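Local structure of homoserine O-acetyltransferase (Bacillus anthracis str. 'Ames Ancestor', 3I1I) at residues P182-I187 against L319-R324; M312-Q317 against V342-S347. The protein probably transfers an acetyl group from acetyl-CoA to the hydroxyl of L-homoserine, an early step in methionine biosynthesis, using an alpha/beta hydrolase fold. All blocks are in the same frame, centred on the assembly; numbering follows the deposited sequence.

Contact 1 (P182-I187 against L319-R324). With PO4 (phosphate ion), chain C.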
# COMPACT_ATOMS: atom_id res chain seq x y z
N PRO A 182 8.20 -21.72 -5.30
CA PRO A 182 7.15 -22.73 -5.33
C PRO A 182 5.90 -22.29 -4.59
O PRO A 182 4.84 -22.88 -4.80
CB PRO A 182 7.80 -23.94 -4.65
CG PRO A 182 8.93 -23.41 -3.90
CD PRO A 182 9.36 -22.16 -4.52
N GLN A 183 6.04 -21.31 -3.71
CA GLN A 183 4.94 -20.80 -2.90
C GLN A 183 5.13 -19.32 -2.77
O GLN A 183 6.23 -18.90 -2.46
CB GLN A 183 4.96 -21.44 -1.50
CG GLN A 183 4.80 -22.95 -1.50
CD GLN A 183 4.93 -23.57 -0.10
OE1 GLN A 183 5.97 -23.43 0.54
NE2 GLN A 183 3.89 -24.28 0.35
N ASN A 184 4.12 -18.51 -3.04
CA ASN A 184 4.34 -17.09 -3.02
C ASN A 184 4.68 -16.69 -1.58
O ASN A 184 3.96 -17.01 -0.65
CB ASN A 184 3.14 -16.30 -3.51
CG ASN A 184 3.52 -14.88 -3.91
OD1 ASN A 184 4.37 -14.72 -4.77
ND2 ASN A 184 2.89 -13.86 -3.30
N PRO A 185 5.82 -16.02 -1.39
CA PRO A 185 6.18 -15.66 -0.02
C PRO A 185 5.10 -14.86 0.66
O PRO A 185 4.38 -14.10 0.01
CB PRO A 185 7.44 -14.81 -0.20
CG PRO A 185 8.03 -15.32 -1.47
CD PRO A 185 6.83 -15.60 -2.36
N ILE A 186 4.98 -15.05 1.96
CA ILE A 186 3.98 -14.37 2.76
C ILE A 186 4.15 -12.85 2.66
O ILE A 186 3.17 -12.14 2.48
CB ILE A 186 4.10 -14.79 4.26
CG1 ILE A 186 3.85 -16.30 4.42
CG2 ILE A 186 3.12 -13.99 5.15
CD1 ILE A 186 2.49 -16.79 3.87
N ILE A 187 5.39 -12.37 2.73
CA ILE A 187 5.67 -10.92 2.66
C ILE A 187 5.14 -10.33 1.39
O ILE A 187 4.48 -9.28 1.42
CB ILE A 187 7.17 -10.60 2.82
CG1 ILE A 187 7.40 -9.09 3.00
CG2 ILE A 187 8.06 -11.14 1.63
CD1 ILE A 187 8.93 -8.77 3.50
N LEU A 319 13.52 -8.71 -4.01
CA LEU A 319 12.71 -8.49 -2.83
C LEU A 319 11.34 -9.14 -2.90
O LEU A 319 10.65 -9.30 -1.85
CB LEU A 319 12.51 -7.01 -2.59
CG LEU A 319 13.73 -6.12 -2.32
CD1 LEU A 319 13.33 -4.64 -2.55
CD2 LEU A 319 14.34 -6.32 -0.92
N LEU A 320 10.88 -9.47 -4.11
CA LEU A 320 9.54 -10.06 -4.28
C LEU A 320 9.61 -11.55 -4.11
O LEU A 320 8.71 -12.15 -3.57
CB LEU A 320 8.94 -9.76 -5.66
CG LEU A 320 8.45 -8.33 -5.84
CD1 LEU A 320 8.31 -8.07 -7.36
CD2 LEU A 320 7.12 -8.09 -5.09
N GLN A 321 10.71 -12.13 -4.57
CA GLN A 321 10.87 -13.56 -4.58
C GLN A 321 12.23 -13.94 -3.98
O GLN A 321 13.21 -14.17 -4.71
CB GLN A 321 10.75 -14.09 -6.01
CG GLN A 321 9.33 -13.95 -6.64
CD GLN A 321 8.25 -14.65 -5.84
OE1 GLN A 321 8.53 -15.57 -5.04
NE2 GLN A 321 7.04 -14.19 -5.99
N PRO A 322 12.30 -13.99 -2.64
CA PRO A 322 13.56 -14.27 -1.97
C PRO A 322 14.15 -15.60 -2.42
O PRO A 322 13.45 -16.61 -2.50
CB PRO A 322 13.16 -14.33 -0.51
CG PRO A 322 11.98 -13.43 -0.43
CD PRO A 322 11.24 -13.69 -1.67
N SER A 323 15.42 -15.61 -2.71
CA SER A 323 15.98 -16.77 -3.34
C SER A 323 16.13 -17.97 -2.39
O SER A 323 16.28 -19.11 -2.83
CB SER A 323 17.33 -16.40 -3.95
OG SER A 323 18.26 -16.26 -2.93
N ARG A 324 16.09 -17.75 -1.07
CA ARG A 324 16.31 -18.91 -0.19
C ARG A 324 15.33 -20.08 -0.48
O ARG A 324 15.68 -21.22 -0.30
CB ARG A 324 16.27 -18.55 1.29
CG ARG A 324 14.91 -18.14 1.74
CD ARG A 324 14.93 -17.62 3.16
NE ARG A 324 15.22 -18.67 4.11
CZ ARG A 324 15.77 -18.49 5.31
NH1 ARG A 324 16.10 -17.30 5.76
NH2 ARG A 324 15.95 -19.53 6.08
P PO4 C . 16.43 -13.89 4.09
O1 PO4 C . 15.55 -14.15 2.89
O2 PO4 C . 15.84 -14.55 5.31
O3 PO4 C . 16.58 -12.40 4.35
O4 PO4 C . 17.81 -14.44 3.86
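One hydrogen bond carries the polar part of the contact. Q321 NE2 donates to N184 OD1 over 3.0 Å, with an N-H...O angle of 156°. The donor lies in the carbonyl plane of N184, and OD1 lies almost in the amide plane of Q321. The two amide planes are still turned 51° from each other, and the side chains cross at about a right angle. N184 reaches the bond with CG anti to its backbone N (chi1 -162°). Q321 is bent at chi2, which brings its amide end to N184. The other ends of both amides are held too: N184 ND2 bonds to S189 OG, and Q321 OE1 accepts from N181 ND2. These partners fix which way round each amide sits.

The apolar part centres on the ring of P185. Its CG packs against P322 CD at 3.6 Å, and the two rings cross obliquely. Its CD lies 3.2 Å from Q321 OE1, so this corner of the proline ring lies against the glutamine oxygen. CG also comes within 3.9 Å of L320 O, a carbonyl that accepts a hydrogen bond from T188 OG1.

A phosphate, probably from the crystallisation liquor, sits at the R324 end. R324 NH1 donates to its O2 over 2.8 Å, at the edge of the guanidinium. Nearby, N184 O and the backbone N of I186 bond to R243 and E238 of the second subunit.

P185 is the N-cap residue of helix 186-202. The start of that helix is therefore tied to the loop after D318, the presumed acid of a Ser-His-Asp triad. The buried amides have partners at both ends, which is consistent with a fixed junction between this loop, the helix start and the subunit interface.

Contact 2 (M312-Q317 against V342-S347)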
# COMPACT_ATOMS: atom_id res chain seq x y z
N MSE A 312 16.38 -23.56 -11.45
CA MSE A 312 15.83 -22.34 -10.84
C MSE A 312 16.88 -21.20 -10.95
O MSE A 312 18.08 -21.40 -10.63
CB MSE A 312 15.46 -22.58 -9.37
CG MSE A 312 14.43 -23.69 -9.05
SE MSE A 312 12.73 -23.36 -9.94
CE MSE A 312 12.13 -21.99 -8.67
N ILE A 313 16.43 -20.04 -11.43
CA ILE A 313 17.29 -18.88 -11.65
C ILE A 313 16.73 -17.69 -10.87
O ILE A 313 15.97 -16.89 -11.40
CB ILE A 313 17.39 -18.53 -13.13
CG1 ILE A 313 17.84 -19.76 -13.94
CG2 ILE A 313 18.37 -17.36 -13.38
CD1 ILE A 313 17.81 -19.48 -15.52
N PRO A 314 17.06 -17.61 -9.58
CA PRO A 314 16.67 -16.46 -8.78
C PRO A 314 17.72 -15.33 -8.85
O PRO A 314 18.86 -15.54 -9.27
CB PRO A 314 16.64 -17.04 -7.37
CG PRO A 314 17.73 -17.99 -7.36
CD PRO A 314 17.72 -18.63 -8.74
N CYS A 315 17.30 -14.16 -8.42
CA CYS A 315 18.17 -13.06 -8.26
C CYS A 315 18.30 -12.78 -6.79
O CYS A 315 17.31 -12.53 -6.09
CB CYS A 315 17.60 -11.81 -8.95
SG CYS A 315 18.81 -10.44 -8.84
N LYS A 316 19.54 -12.75 -6.33
CA LYS A 316 19.87 -12.52 -4.93
C LYS A 316 19.31 -11.22 -4.32
O LYS A 316 19.05 -11.16 -3.12
CB LYS A 316 21.37 -12.48 -4.81
CG LYS A 316 21.89 -12.29 -3.39
CD LYS A 316 23.40 -12.50 -3.41
CE LYS A 316 23.90 -13.13 -2.12
NZ LYS A 316 23.95 -12.08 -1.10
N GLN A 317 19.14 -10.20 -5.15
CA GLN A 317 18.58 -8.94 -4.71
C GLN A 317 17.06 -8.84 -4.92
O GLN A 317 16.48 -7.76 -4.77
CB GLN A 317 19.26 -7.80 -5.47
CG GLN A 317 20.67 -7.51 -5.00
CD GLN A 317 21.70 -8.50 -5.48
OE1 GLN A 317 21.64 -9.05 -6.60
NE2 GLN A 317 22.65 -8.77 -4.62
N VAL A 342 20.18 -24.62 -8.82
CA VAL A 342 19.96 -23.18 -8.70
C VAL A 342 21.12 -22.50 -9.41
O VAL A 342 22.26 -22.86 -9.21
CB VAL A 342 19.97 -22.67 -7.24
CG1 VAL A 342 19.75 -21.16 -7.22
CG2 VAL A 342 18.91 -23.39 -6.37
N TYR A 343 20.81 -21.54 -10.26
CA TYR A 343 21.82 -20.66 -10.80
C TYR A 343 21.37 -19.25 -10.44
O TYR A 343 20.42 -18.74 -10.99
CB TYR A 343 21.87 -20.85 -12.29
CG TYR A 343 22.92 -20.05 -13.00
CD1 TYR A 343 24.24 -20.48 -13.04
CD2 TYR A 343 22.58 -18.87 -13.67
CE1 TYR A 343 25.19 -19.75 -13.72
CE2 TYR A 343 23.51 -18.15 -14.35
CZ TYR A 343 24.81 -18.58 -14.37
OH TYR A 343 25.72 -17.85 -15.06
N GLU A 344 22.04 -18.69 -9.44
CA GLU A 344 21.68 -17.40 -8.85
C GLU A 344 22.40 -16.25 -9.52
O GLU A 344 23.61 -16.24 -9.62
CB GLU A 344 21.99 -17.37 -7.35
CG GLU A 344 21.48 -16.10 -6.69
CD GLU A 344 21.34 -16.22 -5.18
OE1 GLU A 344 22.26 -16.77 -4.55
OE2 GLU A 344 20.34 -15.76 -4.62
N ILE A 345 21.65 -15.27 -9.97
CA ILE A 345 22.23 -14.06 -10.52
C ILE A 345 22.18 -12.91 -9.52
O ILE A 345 21.43 -12.94 -8.52
CB ILE A 345 21.52 -13.64 -11.83
CG1 ILE A 345 20.06 -13.23 -11.58
CG2 ILE A 345 21.65 -14.77 -12.93
CD1 ILE A 345 19.32 -12.89 -12.89
N GLU A 346 22.96 -11.88 -9.83
CA GLU A 346 23.05 -10.66 -9.02
C GLU A 346 22.92 -9.44 -9.89
O GLU A 346 23.52 -9.34 -10.93
CB GLU A 346 24.39 -10.60 -8.31
CG GLU A 346 24.68 -11.87 -7.53
CD GLU A 346 25.53 -11.66 -6.29
OE1 GLU A 346 25.37 -10.65 -5.54
OE2 GLU A 346 26.36 -12.57 -6.05
N SER A 347 22.13 -8.48 -9.43
CA SER A 347 21.92 -7.29 -10.20
C SER A 347 21.23 -6.23 -9.37
O SER A 347 20.38 -6.54 -8.55
CB SER A 347 21.06 -7.62 -11.42
OG SER A 347 20.55 -6.45 -11.97
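This is a parallel, strand-like pairing at the C-terminal edge of the central sheet, where strands 309-313 and 340-342 run on into loops. M312 pairs with V342, and a single bridge joins C315 to I345. The segments run 30° apart end to end. Three backbone hydrogen bonds hold them. Y343 N donates to M312 O over 2.8 Å, I345 N to P314 O over 2.9 Å, and K316 N to I345 O over 2.9 Å. All three lie nearly along the carbonyl axis. CA-H...O contacts reinforce this ladder, among them I313 CA to Y343 O.

The apolar side chains pack from segment to segment. P314 CD meets V342 CG1 at 3.6 Å, with the two side chains at about a right angle. I345 has CG1 in the crowded position between its backbone N and carbonyl carbon (chi1 66°), and this branch lies against C315 CB. I313 CG2 touches I345 CG2 and sits at the edge of the Y343 ring.

Further along, polar side chains meet. Q317 is bent at chi2 and its OE1 accepts from S347 N over 2.9 Å. That donor stands above the carbonyl plane. Q317 NE2 makes a weak bond to E346 OE1, with the amide and carboxylate planes only 19° apart. K316 runs alongside E346, and its CD lies 3.4 Å from E346 OE1. E344 OE2 lies against K316 CA and CB and is bonded to S323; E344 OE1 is bonded to Y327.

Such neighbouring parallel strands, linked through helix 324-335, form a beta-alpha-beta crossover at one edge of the alpha/beta hydrolase sheet. The loops beyond them lead to D318 and H351, consistent with the acid and base of a catalytic triad.

Overall arrangement
From the N terminus, the chain first enters contact 1 at 182-187, just after strand 174-178 and at the start of helix 186-202. The long helical excursion that follows returns through strand 309-313 to 312-317, the first half of contact 2. Soon after, 319-324 closes contact 1. Helix 324-335 and strand 340-342 then lead to 342-347, which closes contact 2 by a much shorter loop. The two loops cross, since their segments alternate. The contacts also touch: S323, in contact 1, meets E344 and P314 of contact 2. Contact 1 ties the start of helix 186-202 to the loop after D318; contact 2 joins the ends of the two last strands.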